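Local coordinates for regulatory protein BlaR1 (Bacillus licheniformis, PDB 1NRF), which probably senses beta-lactam antibiotics outside the cell through its C-terminal domain, the part held here, and passes the signal across the membrane to the cytoplasm, at residues F37-S42 and K46-N51; T91-K96 and T112-Q117; K167-E172 and D223-F228. All blocks are in the same frame, centred on the assembly; numbering follows the deposited sequence.

Contact 1: F37-S42 and K46-N51; sequences FVLFNS and KYTIYN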
loop_
_atom_site.group_PDB
_atom_site.type_symbol
_atom_site.label_atom_id
_atom_site.label_comp_id
_atom_site.label_asym_id
_atom_site.label_seq_id
_atom_site.Cartn_x
_atom_site.Cartn_y
_atom_site.Cartn_z
ATOM N N PHE A 37 5.442 -12.173 -4.292
ATOM C CA PHE A 37 6.398 -11.084 -4.270
ATOM C C PHE A 37 6.620 -10.538 -5.676
ATOM O O PHE A 37 6.972 -11.278 -6.597
ATOM C CB PHE A 37 7.720 -11.587 -3.694
ATOM C CG PHE A 37 8.833 -10.593 -3.769
ATOM C CD1 PHE A 37 8.899 -9.530 -2.874
ATOM C CD2 PHE A 37 9.837 -10.729 -4.726
ATOM C CE1 PHE A 37 9.956 -8.615 -2.925
ATOM C CE2 PHE A 37 10.893 -9.825 -4.790
ATOM C CZ PHE A 37 10.955 -8.766 -3.887
ATOM N N VAL A 38 6.389 -9.240 -5.836
ATOM C CA VAL A 38 6.611 -8.581 -7.106
ATOM C C VAL A 38 7.590 -7.436 -6.887
ATOM O O VAL A 38 7.371 -6.573 -6.034
ATOM C CB VAL A 38 5.320 -7.978 -7.697
ATOM C CG1 VAL A 38 5.615 -7.371 -9.053
ATOM C CG2 VAL A 38 4.242 -9.041 -7.825
ATOM N N LEU A 39 8.686 -7.448 -7.638
ATOM C CA LEU A 39 9.671 -6.374 -7.572
ATOM C C LEU A 39 9.857 -5.827 -8.990
ATOM O O LEU A 39 9.874 -6.596 -9.955
ATOM C CB LEU A 39 10.996 -6.898 -7.049
ATOM C CG LEU A 39 12.162 -5.915 -7.142
ATOM C CD1 LEU A 39 12.091 -4.914 -5.991
ATOM C CD2 LEU A 39 13.469 -6.689 -7.096
ATOM N N PHE A 40 9.981 -4.510 -9.125
ATOM C CA PHE A 40 10.174 -3.905 -10.439
ATOM C C PHE A 40 11.380 -2.977 -10.514
ATOM O O PHE A 40 11.447 -1.967 -9.805
ATOM C CB PHE A 40 8.919 -3.140 -10.875
ATOM C CG PHE A 40 9.034 -2.509 -12.245
ATOM C CD1 PHE A 40 9.173 -1.122 -12.384
ATOM C CD2 PHE A 40 9.027 -3.301 -13.393
ATOM C CE1 PHE A 40 9.303 -0.539 -13.650
ATOM C CE2 PHE A 40 9.157 -2.729 -14.658
ATOM C CZ PHE A 40 9.297 -1.339 -14.786
ATOM N N ASN A 41 12.327 -3.333 -11.385
ATOM C CA ASN A 41 13.543 -2.552 -11.604
ATOM C C ASN A 41 13.278 -1.566 -12.749
ATOM O O ASN A 41 13.180 -1.962 -13.907
ATOM C CB ASN A 41 14.702 -3.483 -11.974
ATOM C CG ASN A 41 16.049 -2.776 -11.979
ATOM O OD1 ASN A 41 16.159 -1.628 -12.416
ATOM N ND2 ASN A 41 17.085 -3.468 -11.508
ATOM N N SER A 42 13.171 -0.286 -12.414
ATOM C CA SER A 42 12.885 0.756 -13.399
ATOM C C SER A 42 13.886 0.822 -14.540
ATOM O O SER A 42 13.504 0.816 -15.712
ATOM C CB SER A 42 12.810 2.126 -12.717
ATOM O OG SER A 42 11.806 2.149 -11.717
ATOM N N LYS A 46 12.655 -4.533 -15.508
ATOM C CA LYS A 46 12.494 -5.945 -15.209
ATOM C C LYS A 46 11.689 -6.241 -13.947
ATOM O O LYS A 46 11.847 -5.594 -12.908
ATOM C CB LYS A 46 13.861 -6.614 -15.070
ATOM C CG LYS A 46 13.777 -8.108 -14.751
ATOM C CD LYS A 46 15.021 -8.602 -14.027
ATOM C CE LYS A 46 16.294 -8.229 -14.768
ATOM N NZ LYS A 46 16.321 -8.784 -16.149
ATOM N N TYR A 47 10.822 -7.236 -14.057
ATOM C CA TYR A 47 10.023 -7.673 -12.933
ATOM C C TYR A 47 10.642 -8.953 -12.415
ATOM O O TYR A 47 11.022 -9.830 -13.198
ATOM C CB TYR A 47 8.589 -8.011 -13.338
ATOM C CG TYR A 47 7.720 -6.854 -13.760
ATOM C CD1 TYR A 47 7.528 -6.568 -15.109
ATOM C CD2 TYR A 47 7.019 -6.101 -12.814
ATOM C CE1 TYR A 47 6.658 -5.577 -15.514
ATOM C CE2 TYR A 47 6.137 -5.100 -13.212
ATOM C CZ TYR A 47 5.960 -4.850 -14.567
ATOM O OH TYR A 47 5.056 -3.909 -14.988
ATOM N N THR A 48 10.762 -9.052 -11.100
ATOM C CA THR A 48 11.264 -10.263 -10.482
ATOM C C THR A 48 10.102 -10.676 -9.597
ATOM O O THR A 48 9.719 -9.938 -8.684
ATOM C CB THR A 48 12.493 -10.015 -9.614
ATOM O OG1 THR A 48 13.533 -9.435 -10.409
ATOM C CG2 THR A 48 12.995 -11.332 -9.032
ATOM N N ILE A 49 9.512 -11.831 -9.878
ATOM C CA ILE A 49 8.393 -12.256 -9.064
ATOM C C ILE A 49 8.368 -13.700 -8.627
ATOM O O ILE A 49 8.733 -14.607 -9.368
ATOM C CB ILE A 49 7.037 -11.946 -9.743
ATOM C CG1 ILE A 49 7.003 -12.520 -11.152
ATOM C CG2 ILE A 49 6.803 -10.446 -9.762
ATOM C CD1 ILE A 49 5.721 -12.175 -11.895
ATOM N N TYR A 50 7.925 -13.879 -7.388
ATOM C CA TYR A 50 7.787 -15.185 -6.781
ATOM C C TYR A 50 6.292 -15.489 -6.681
ATOM O O TYR A 50 5.509 -14.643 -6.221
ATOM C CB TYR A 50 8.425 -15.193 -5.384
ATOM C CG TYR A 50 7.978 -16.353 -4.531
ATOM C CD1 TYR A 50 7.268 -16.134 -3.353
ATOM C CD2 TYR A 50 8.188 -17.667 -4.943
ATOM C CE1 TYR A 50 6.769 -17.190 -2.611
ATOM C CE2 TYR A 50 7.692 -18.738 -4.204
ATOM C CZ TYR A 50 6.979 -18.491 -3.041
ATOM O OH TYR A 50 6.460 -19.539 -2.319
ATOM N N ASN A 51 5.914 -16.692 -7.123
ATOM C CA ASN A 51 4.532 -17.169 -7.106
ATOM C C ASN A 51 3.648 -16.318 -8.015
ATOM O O ASN A 51 2.916 -15.448 -7.539
ATOM C CB ASN A 51 3.988 -17.135 -5.677
ATOM C CG ASN A 51 2.712 -17.927 -5.518
ATOM O OD1 ASN A 51 2.019 -18.214 -6.492
ATOM N ND2 ASN A 51 2.385 -18.273 -4.281
#
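A beta hairpin joins F37-S42 to K46-N51, and F37-N41 pairs residue by residue with K46-Y50. The strands run antiparallel, at 166°, with axes 4.7 Å apart. F37, L39 and N41 form the hydrogen-bonded pairs, with Y50, T48 and K46. Each of these pairs closes two backbone bonds. The straightest runs from N41 N to K46 O, 2.8 Å at 175°. V38-I49 and F40-Y47 are the non-hydrogen-bonded pairs, and their side chains share one face of the sheet. There F40 and Y47 meet obliquely, ring planes at 47°. F40 CD2 lies over the centre of the Y47 ring and comes 3.4 Å from Y47 CE2. V38 and I49 lie side by side. I49 CG2, anti to its own carbonyl carbon, sits 3.3 Å from V38 CA and 3.4 Å from V38 CG1. On the face of F37, L39, N41, K46, T48 and Y50 the side chains across the pairs stand farther apart, F37 CB 4.0 Å from Y50 CB. The hydroxyl of Y47 bonds to N163 of helix 158-170, and V38 and F40 touch V162 of that helix. This is a hairpin near one edge of the central sheet of the penicillin-binding protein and beta-lactamase fold.

Contact 2: T91-K96 and T112-Q117; sequences TQYPYK and TTWYFQ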
loop_
_atom_site.group_PDB
_atom_site.type_symbol
_atom_site.label_atom_id
_atom_site.label_comp_id
_atom_site.label_asym_id
_atom_site.label_seq_id
_atom_site.Cartn_x
_atom_site.Cartn_y
_atom_site.Cartn_z
ATOM N N THR A 91 -14.334 7.656 20.836
ATOM C CA THR A 91 -14.587 6.236 20.635
ATOM C C THR A 91 -13.383 5.407 21.057
ATOM O O THR A 91 -12.269 5.632 20.589
ATOM C CB THR A 91 -14.877 5.931 19.153
ATOM O OG1 THR A 91 -16.023 6.681 18.723
ATOM C CG2 THR A 91 -15.130 4.435 18.954
ATOM N N GLN A 92 -13.617 4.447 21.944
ATOM C CA GLN A 92 -12.559 3.572 22.429
ATOM C C GLN A 92 -12.367 2.453 21.402
ATOM O O GLN A 92 -12.987 1.395 21.507
ATOM C CB GLN A 92 -12.954 2.980 23.791
ATOM C CG GLN A 92 -11.813 2.342 24.585
ATOM C CD GLN A 92 -12.293 1.550 25.807
ATOM O OE1 GLN A 92 -11.488 1.078 26.614
ATOM N NE2 GLN A 92 -13.607 1.399 25.939
ATOM N N TYR A 93 -11.527 2.694 20.397
ATOM C CA TYR A 93 -11.267 1.682 19.372
ATOM C C TYR A 93 -10.370 0.580 19.938
ATOM O O TYR A 93 -9.654 0.794 20.918
ATOM C CB TYR A 93 -10.610 2.306 18.131
ATOM C CG TYR A 93 -11.489 3.299 17.398
ATOM C CD1 TYR A 93 -11.400 4.669 17.658
ATOM C CD2 TYR A 93 -12.434 2.868 16.465
ATOM C CE1 TYR A 93 -12.229 5.585 17.007
ATOM C CE2 TYR A 93 -13.267 3.776 15.811
ATOM C CZ TYR A 93 -13.158 5.131 16.089
ATOM O OH TYR A 93 -13.990 6.028 15.466
ATOM N N PRO A 94 -10.407 -0.617 19.329
ATOM C CA PRO A 94 -9.604 -1.771 19.763
ATOM C C PRO A 94 -8.091 -1.538 19.757
ATOM O O PRO A 94 -7.331 -2.380 20.222
ATOM C CB PRO A 94 -10.012 -2.865 18.777
ATOM C CG PRO A 94 -11.412 -2.479 18.394
ATOM C CD PRO A 94 -11.289 -0.993 18.211
ATOM N N TYR A 95 -7.661 -0.391 19.240
ATOM C CA TYR A 95 -6.238 -0.075 19.154
ATOM C C TYR A 95 -5.971 1.281 19.785
ATOM O O TYR A 95 -6.486 2.301 19.331
ATOM C CB TYR A 95 -5.817 -0.099 17.683
ATOM C CG TYR A 95 -6.493 -1.234 16.955
ATOM C CD1 TYR A 95 -7.758 -1.063 16.385
ATOM C CD2 TYR A 95 -5.948 -2.518 16.974
ATOM C CE1 TYR A 95 -8.467 -2.142 15.868
ATOM C CE2 TYR A 95 -6.649 -3.607 16.461
ATOM C CZ TYR A 95 -7.909 -3.412 15.918
ATOM O OH TYR A 95 -8.627 -4.494 15.467
ATOM N N LYS A 96 -5.156 1.285 20.835
ATOM C CA LYS A 96 -4.852 2.511 21.562
ATOM C C LYS A 96 -4.273 3.670 20.737
ATOM O O LYS A 96 -4.359 4.836 21.144
ATOM C CB LYS A 96 -3.919 2.199 22.736
ATOM C CG LYS A 96 -4.341 2.890 24.016
ATOM C CD LYS A 96 -3.155 3.410 24.802
ATOM C CE LYS A 96 -3.620 4.366 25.892
ATOM N NZ LYS A 96 -2.484 5.034 26.592
ATOM N N THR A 112 -4.551 4.502 11.328
ATOM C CA THR A 112 -5.734 4.905 12.075
ATOM C C THR A 112 -6.826 4.992 11.035
ATOM O O THR A 112 -6.987 6.003 10.359
ATOM C CB THR A 112 -5.538 6.272 12.743
ATOM O OG1 THR A 112 -4.490 6.172 13.717
ATOM C CG2 THR A 112 -6.822 6.722 13.427
ATOM N N THR A 113 -7.561 3.896 10.910
ATOM C CA THR A 113 -8.631 3.766 9.938
ATOM C C THR A 113 -9.702 4.836 9.975
ATOM O O THR A 113 -10.081 5.343 8.919
ATOM C CB THR A 113 -9.296 2.384 10.065
ATOM O OG1 THR A 113 -8.317 1.368 9.803
ATOM C CG2 THR A 113 -10.436 2.241 9.067
ATOM N N TRP A 114 -10.185 5.197 11.167
ATOM C CA TRP A 114 -11.244 6.203 11.252
ATOM C C TRP A 114 -10.891 7.524 10.582
ATOM O O TRP A 114 -11.765 8.202 10.043
ATOM C CB TRP A 114 -11.681 6.450 12.710
ATOM C CG TRP A 114 -10.663 7.087 13.640
ATOM C CD1 TRP A 114 -9.942 6.458 14.611
ATOM C CD2 TRP A 114 -10.340 8.482 13.740
ATOM N NE1 TRP A 114 -9.204 7.372 15.318
ATOM C CE2 TRP A 114 -9.430 8.622 14.806
ATOM C CE3 TRP A 114 -10.739 9.629 13.036
ATOM C CZ2 TRP A 114 -8.907 9.866 15.191
ATOM C CZ3 TRP A 114 -10.218 10.871 13.419
ATOM C CH2 TRP A 114 -9.312 10.975 14.490
ATOM N N TYR A 115 -9.610 7.875 10.592
ATOM C CA TYR A 115 -9.151 9.125 9.982
ATOM C C TYR A 115 -9.440 9.195 8.482
ATOM O O TYR A 115 -9.992 10.179 7.991
ATOM C CB TYR A 115 -7.651 9.300 10.222
ATOM C CG TYR A 115 -7.077 10.573 9.644
ATOM C CD1 TYR A 115 -6.836 10.697 8.278
ATOM C CD2 TYR A 115 -6.792 11.667 10.469
ATOM C CE1 TYR A 115 -6.329 11.876 7.754
ATOM C CE2 TYR A 115 -6.285 12.843 9.954
ATOM C CZ TYR A 115 -6.055 12.945 8.602
ATOM O OH TYR A 115 -5.544 14.115 8.092
ATOM N N PHE A 116 -9.050 8.153 7.758
ATOM C CA PHE A 116 -9.268 8.114 6.318
ATOM C C PHE A 116 -10.729 7.844 5.992
ATOM O O PHE A 116 -11.243 8.315 4.976
ATOM C CB PHE A 116 -8.349 7.068 5.668
ATOM C CG PHE A 116 -6.884 7.364 5.859
ATOM C CD1 PHE A 116 -6.224 6.977 7.030
ATOM C CD2 PHE A 116 -6.186 8.124 4.919
ATOM C CE1 PHE A 116 -4.896 7.353 7.261
ATOM C CE2 PHE A 116 -4.860 8.503 5.141
ATOM C CZ PHE A 116 -4.215 8.119 6.315
ATOM N N GLN A 117 -11.400 7.103 6.867
ATOM C CA GLN A 117 -12.815 6.798 6.681
ATOM C C GLN A 117 -13.639 8.085 6.708
ATOM O O GLN A 117 -14.454 8.335 5.819
ATOM C CB GLN A 117 -13.293 5.857 7.787
ATOM C CG GLN A 117 -13.652 4.462 7.309
ATOM C CD GLN A 117 -13.870 3.497 8.458
ATOM O OE1 GLN A 117 -14.467 2.434 8.288
ATOM N NE2 GLN A 117 -13.372 3.856 9.635
#
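Y93 and W114 make this contact, and each buries about 50 Å² against the other. Y93 sits in the loop between helices 66-76 and 104-110; W114 is in the first turn of helix 113-123. Their flat groups are nearly parallel. The Y93 ring and the five-membered ring of W114 have planes at 14° and centroids 4.8 Å apart, but they are slid so far that they barely overlap. What touches is a rim atom: W114 CD1 lies over one face of Y93, 3.4 Å from Y93 CE1. The Y93 hydroxyl end reaches the base of the indole, with Y93 OH 3.6 Å from W114 CB. W114 CG stands between its backbone N and carbonyl carbon, chi1 66°, and this brings CD1 of the five-membered ring to the loop. W114 NE1 donates to the carbonyl O of W98, which should help to set the rotation of the indole. T91 CG2 covers the opposite face of the Y93 ring, 3.5 Å above its plane. W114 lies about 11 Å from S63, the probable acylated serine, by side chains. No hydrogen bond crosses between the segments, so the loop meets the helix here through van der Waals packing of two aromatic groups.

Contact 3: K167-E172 and D223-F228; sequences KFYDNE and DNTFFF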
loop_
_atom_site.group_PDB
_atom_site.type_symbol
_atom_site.label_atom_id
_atom_site.label_comp_id
_atom_site.label_asym_id
_atom_site.label_seq_id
_atom_site.Cartn_x
_atom_site.Cartn_y
_atom_site.Cartn_z
ATOM N N LYS A 167 3.074 4.721 -11.230
ATOM C CA LYS A 167 2.314 5.819 -11.832
ATOM C C LYS A 167 2.165 6.965 -10.825
ATOM O O LYS A 167 2.132 8.140 -11.197
ATOM C CB LYS A 167 0.923 5.344 -12.270
ATOM C CG LYS A 167 0.925 4.582 -13.572
ATOM C CD LYS A 167 -0.418 4.691 -14.237
ATOM C CE LYS A 167 -0.429 3.936 -15.549
ATOM N NZ LYS A 167 -0.186 2.485 -15.328
ATOM N N PHE A 168 2.060 6.605 -9.547
ATOM C CA PHE A 168 1.934 7.590 -8.482
ATOM C C PHE A 168 3.268 8.312 -8.277
ATOM O O PHE A 168 3.330 9.543 -8.236
ATOM C CB PHE A 168 1.519 6.904 -7.178
ATOM C CG PHE A 168 1.931 7.656 -5.949
ATOM C CD1 PHE A 168 3.064 7.280 -5.239
ATOM C CD2 PHE A 168 1.210 8.768 -5.524
ATOM C CE1 PHE A 168 3.473 7.998 -4.126
ATOM C CE2 PHE A 168 1.612 9.489 -4.416
ATOM C CZ PHE A 168 2.748 9.103 -3.714
ATOM N N TYR A 169 4.323 7.517 -8.145
ATOM C CA TYR A 169 5.671 8.018 -7.944
ATOM C C TYR A 169 6.074 8.955 -9.075
ATOM O O TYR A 169 6.566 10.057 -8.824
ATOM C CB TYR A 169 6.642 6.836 -7.884
ATOM C CG TYR A 169 8.071 7.222 -7.597
ATOM C CD1 TYR A 169 8.500 7.455 -6.288
ATOM C CD2 TYR A 169 8.989 7.386 -8.635
ATOM C CE1 TYR A 169 9.808 7.843 -6.019
ATOM C CE2 TYR A 169 10.303 7.777 -8.379
ATOM C CZ TYR A 169 10.705 8.003 -7.068
ATOM O OH TYR A 169 12.000 8.389 -6.804
ATOM N N ASP A 170 5.872 8.506 -10.316
ATOM C CA ASP A 170 6.205 9.290 -11.512
ATOM C C ASP A 170 5.185 10.389 -11.784
ATOM O O ASP A 170 5.453 11.327 -12.535
ATOM C CB ASP A 170 6.260 8.401 -12.761
ATOM C CG ASP A 170 7.384 7.391 -12.718
ATOM O OD1 ASP A 170 8.264 7.509 -11.842
ATOM O OD2 ASP A 170 7.386 6.486 -13.582
ATOM N N ASN A 171 4.010 10.245 -11.184
ATOM C CA ASN A 171 2.926 11.199 -11.351
ATOM C C ASN A 171 2.388 11.212 -12.785
ATOM O O ASN A 171 2.217 12.273 -13.391
ATOM C CB ASN A 171 3.379 12.605 -10.952
ATOM C CG ASN A 171 2.213 13.561 -10.775
ATOM O OD1 ASN A 171 2.394 14.784 -10.704
ATOM N ND2 ASN A 171 1.002 13.008 -10.692
ATOM N N GLU A 172 2.130 10.026 -13.325
ATOM C CA GLU A 172 1.573 9.899 -14.667
ATOM C C GLU A 172 0.081 10.238 -14.593
ATOM O O GLU A 172 -0.583 10.390 -15.607
ATOM C CB GLU A 172 1.765 8.472 -15.187
ATOM C CG GLU A 172 3.231 8.058 -15.283
ATOM C CD GLU A 172 3.420 6.570 -15.563
ATOM O OE1 GLU A 172 2.872 6.082 -16.581
ATOM O OE2 GLU A 172 4.117 5.892 -14.767
ATOM N N ASP A 223 20.540 6.179 -8.321
ATOM C CA ASP A 223 20.346 6.114 -9.764
ATOM C C ASP A 223 19.213 5.187 -10.207
ATOM O O ASP A 223 19.043 4.944 -11.406
ATOM C CB ASP A 223 21.655 5.687 -10.432
ATOM C CG ASP A 223 22.155 4.342 -9.933
ATOM O OD1 ASP A 223 21.714 3.900 -8.848
ATOM O OD2 ASP A 223 23.003 3.728 -10.621
ATOM N N ASN A 224 18.425 4.692 -9.256
ATOM C CA ASN A 224 17.341 3.773 -9.592
ATOM C C ASN A 224 16.190 3.803 -8.574
ATOM O O ASN A 224 16.299 4.399 -7.503
ATOM C CB ASN A 224 17.918 2.353 -9.693
ATOM C CG ASN A 224 17.148 1.461 -10.648
ATOM O OD1 ASN A 224 16.178 1.886 -11.281
ATOM N ND2 ASN A 224 17.586 0.210 -10.761
ATOM N N THR A 225 15.079 3.173 -8.934
ATOM C CA THR A 225 13.915 3.093 -8.061
ATOM C C THR A 225 13.302 1.710 -8.204
ATOM O O THR A 225 13.012 1.253 -9.313
ATOM C CB THR A 225 12.860 4.143 -8.415
ATOM O OG1 THR A 225 13.480 5.426 -8.485
ATOM C CG2 THR A 225 11.775 4.191 -7.343
ATOM N N PHE A 226 13.112 1.049 -7.073
ATOM C CA PHE A 226 12.550 -0.289 -7.064
ATOM C C PHE A 226 11.158 -0.264 -6.473
ATOM O O PHE A 226 10.963 0.243 -5.376
ATOM C CB PHE A 226 13.442 -1.226 -6.233
ATOM C CG PHE A 226 14.811 -1.430 -6.810
ATOM C CD1 PHE A 226 15.064 -2.497 -7.673
ATOM C CD2 PHE A 226 15.837 -0.528 -6.529
ATOM C CE1 PHE A 226 16.324 -2.666 -8.258
ATOM C CE2 PHE A 226 17.105 -0.678 -7.107
ATOM C CZ PHE A 226 17.351 -1.750 -7.974
ATOM N N PHE A 227 10.194 -0.821 -7.197
ATOM C CA PHE A 227 8.818 -0.884 -6.724
ATOM C C PHE A 227 8.525 -2.322 -6.342
ATOM O O PHE A 227 8.843 -3.240 -7.088
ATOM C CB PHE A 227 7.851 -0.416 -7.817
ATOM C CG PHE A 227 8.009 1.032 -8.190
ATOM C CD1 PHE A 227 8.887 1.414 -9.199
ATOM C CD2 PHE A 227 7.301 2.016 -7.510
ATOM C CE1 PHE A 227 9.058 2.748 -9.525
ATOM C CE2 PHE A 227 7.464 3.354 -7.825
ATOM C CZ PHE A 227 8.347 3.725 -8.837
ATOM N N PHE A 228 7.917 -2.522 -5.178
ATOM C CA PHE A 228 7.628 -3.872 -4.703
ATOM C C PHE A 228 6.270 -4.023 -4.012
ATOM O O PHE A 228 5.688 -3.066 -3.503
ATOM C CB PHE A 228 8.720 -4.318 -3.725
ATOM C CG PHE A 228 8.815 -3.449 -2.514
ATOM C CD1 PHE A 228 9.603 -2.310 -2.520
ATOM C CD2 PHE A 228 8.047 -3.726 -1.382
ATOM C CE1 PHE A 228 9.628 -1.448 -1.416
ATOM C CE2 PHE A 228 8.062 -2.873 -0.275
ATOM C CZ PHE A 228 8.857 -1.728 -0.296
HETATM O O HOH W 1 15.061 7.336 -6.876
#
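Y169, near the end of helix 158-170, packs on T225 and F227 of strand 225-234. Its CG is anti to the backbone N, chi1 -177°, which carries the ring out toward the strand. Y169 CB comes first. It lies in the plane of the F227 ring, at its edge, 3.6 Å from F227 CE2. Next, Y169 CG and CD2 meet the same rim, each 3.7 Å from F227 CZ. The two rings form an offset edge-to-face pair, with the F227 edge toward the Y169 face and planes at 79°. Farther out, Y169 CE2 and CZ pass T225. The methyl T225 CG2 makes a CH-pi contact over the Y169 face, 4.2 Å from the ring centroid and offset toward the rim. At the tip, Y169 OH lies 3.7 Å from T225 OG1. Water 1 spans these two hydroxyls: it donates to Y169 OH over 3.2 Å and bonds T225 OG1 at 3.0 Å. The same phenol oxygen is hydrogen-bonded to E220 OE1, so polar partners hold its end while carbon packs its base. K184 makes a cation-pi contact with the Y169 ring. The helix stops just beyond, in a Schellman motif with N171 at positive phi; E172 N bonds K167 O at 2.8 Å. This is helix-on-sheet packing in the penicillin-binding protein and beta-lactamase fold, where helices cover the central sheet.

Along the chain the contacts come in series, 1, 2, then 3, all within the transpeptidase-type sensor domain. Contacts 1 and 3 are neighbours, with centres about 13 Å apart. Strands 33-41 and 225-234 lie side by side in the central sheet: F40 N meets F227 O at 2.7 Å, a probable hydrogen bond. Helix 158-170 supplies one side of contact 3 and also touches contact 1, through V162 and K166. Contact 2 lies across the chain's centre from them, about 34 Å from contact 1 and about 30 Å from contact 3 between centres. Contacts 1 and 3 thus belong to the sheet and a helix packed on it, contact 2 to the helical part nearer the probable acylation site.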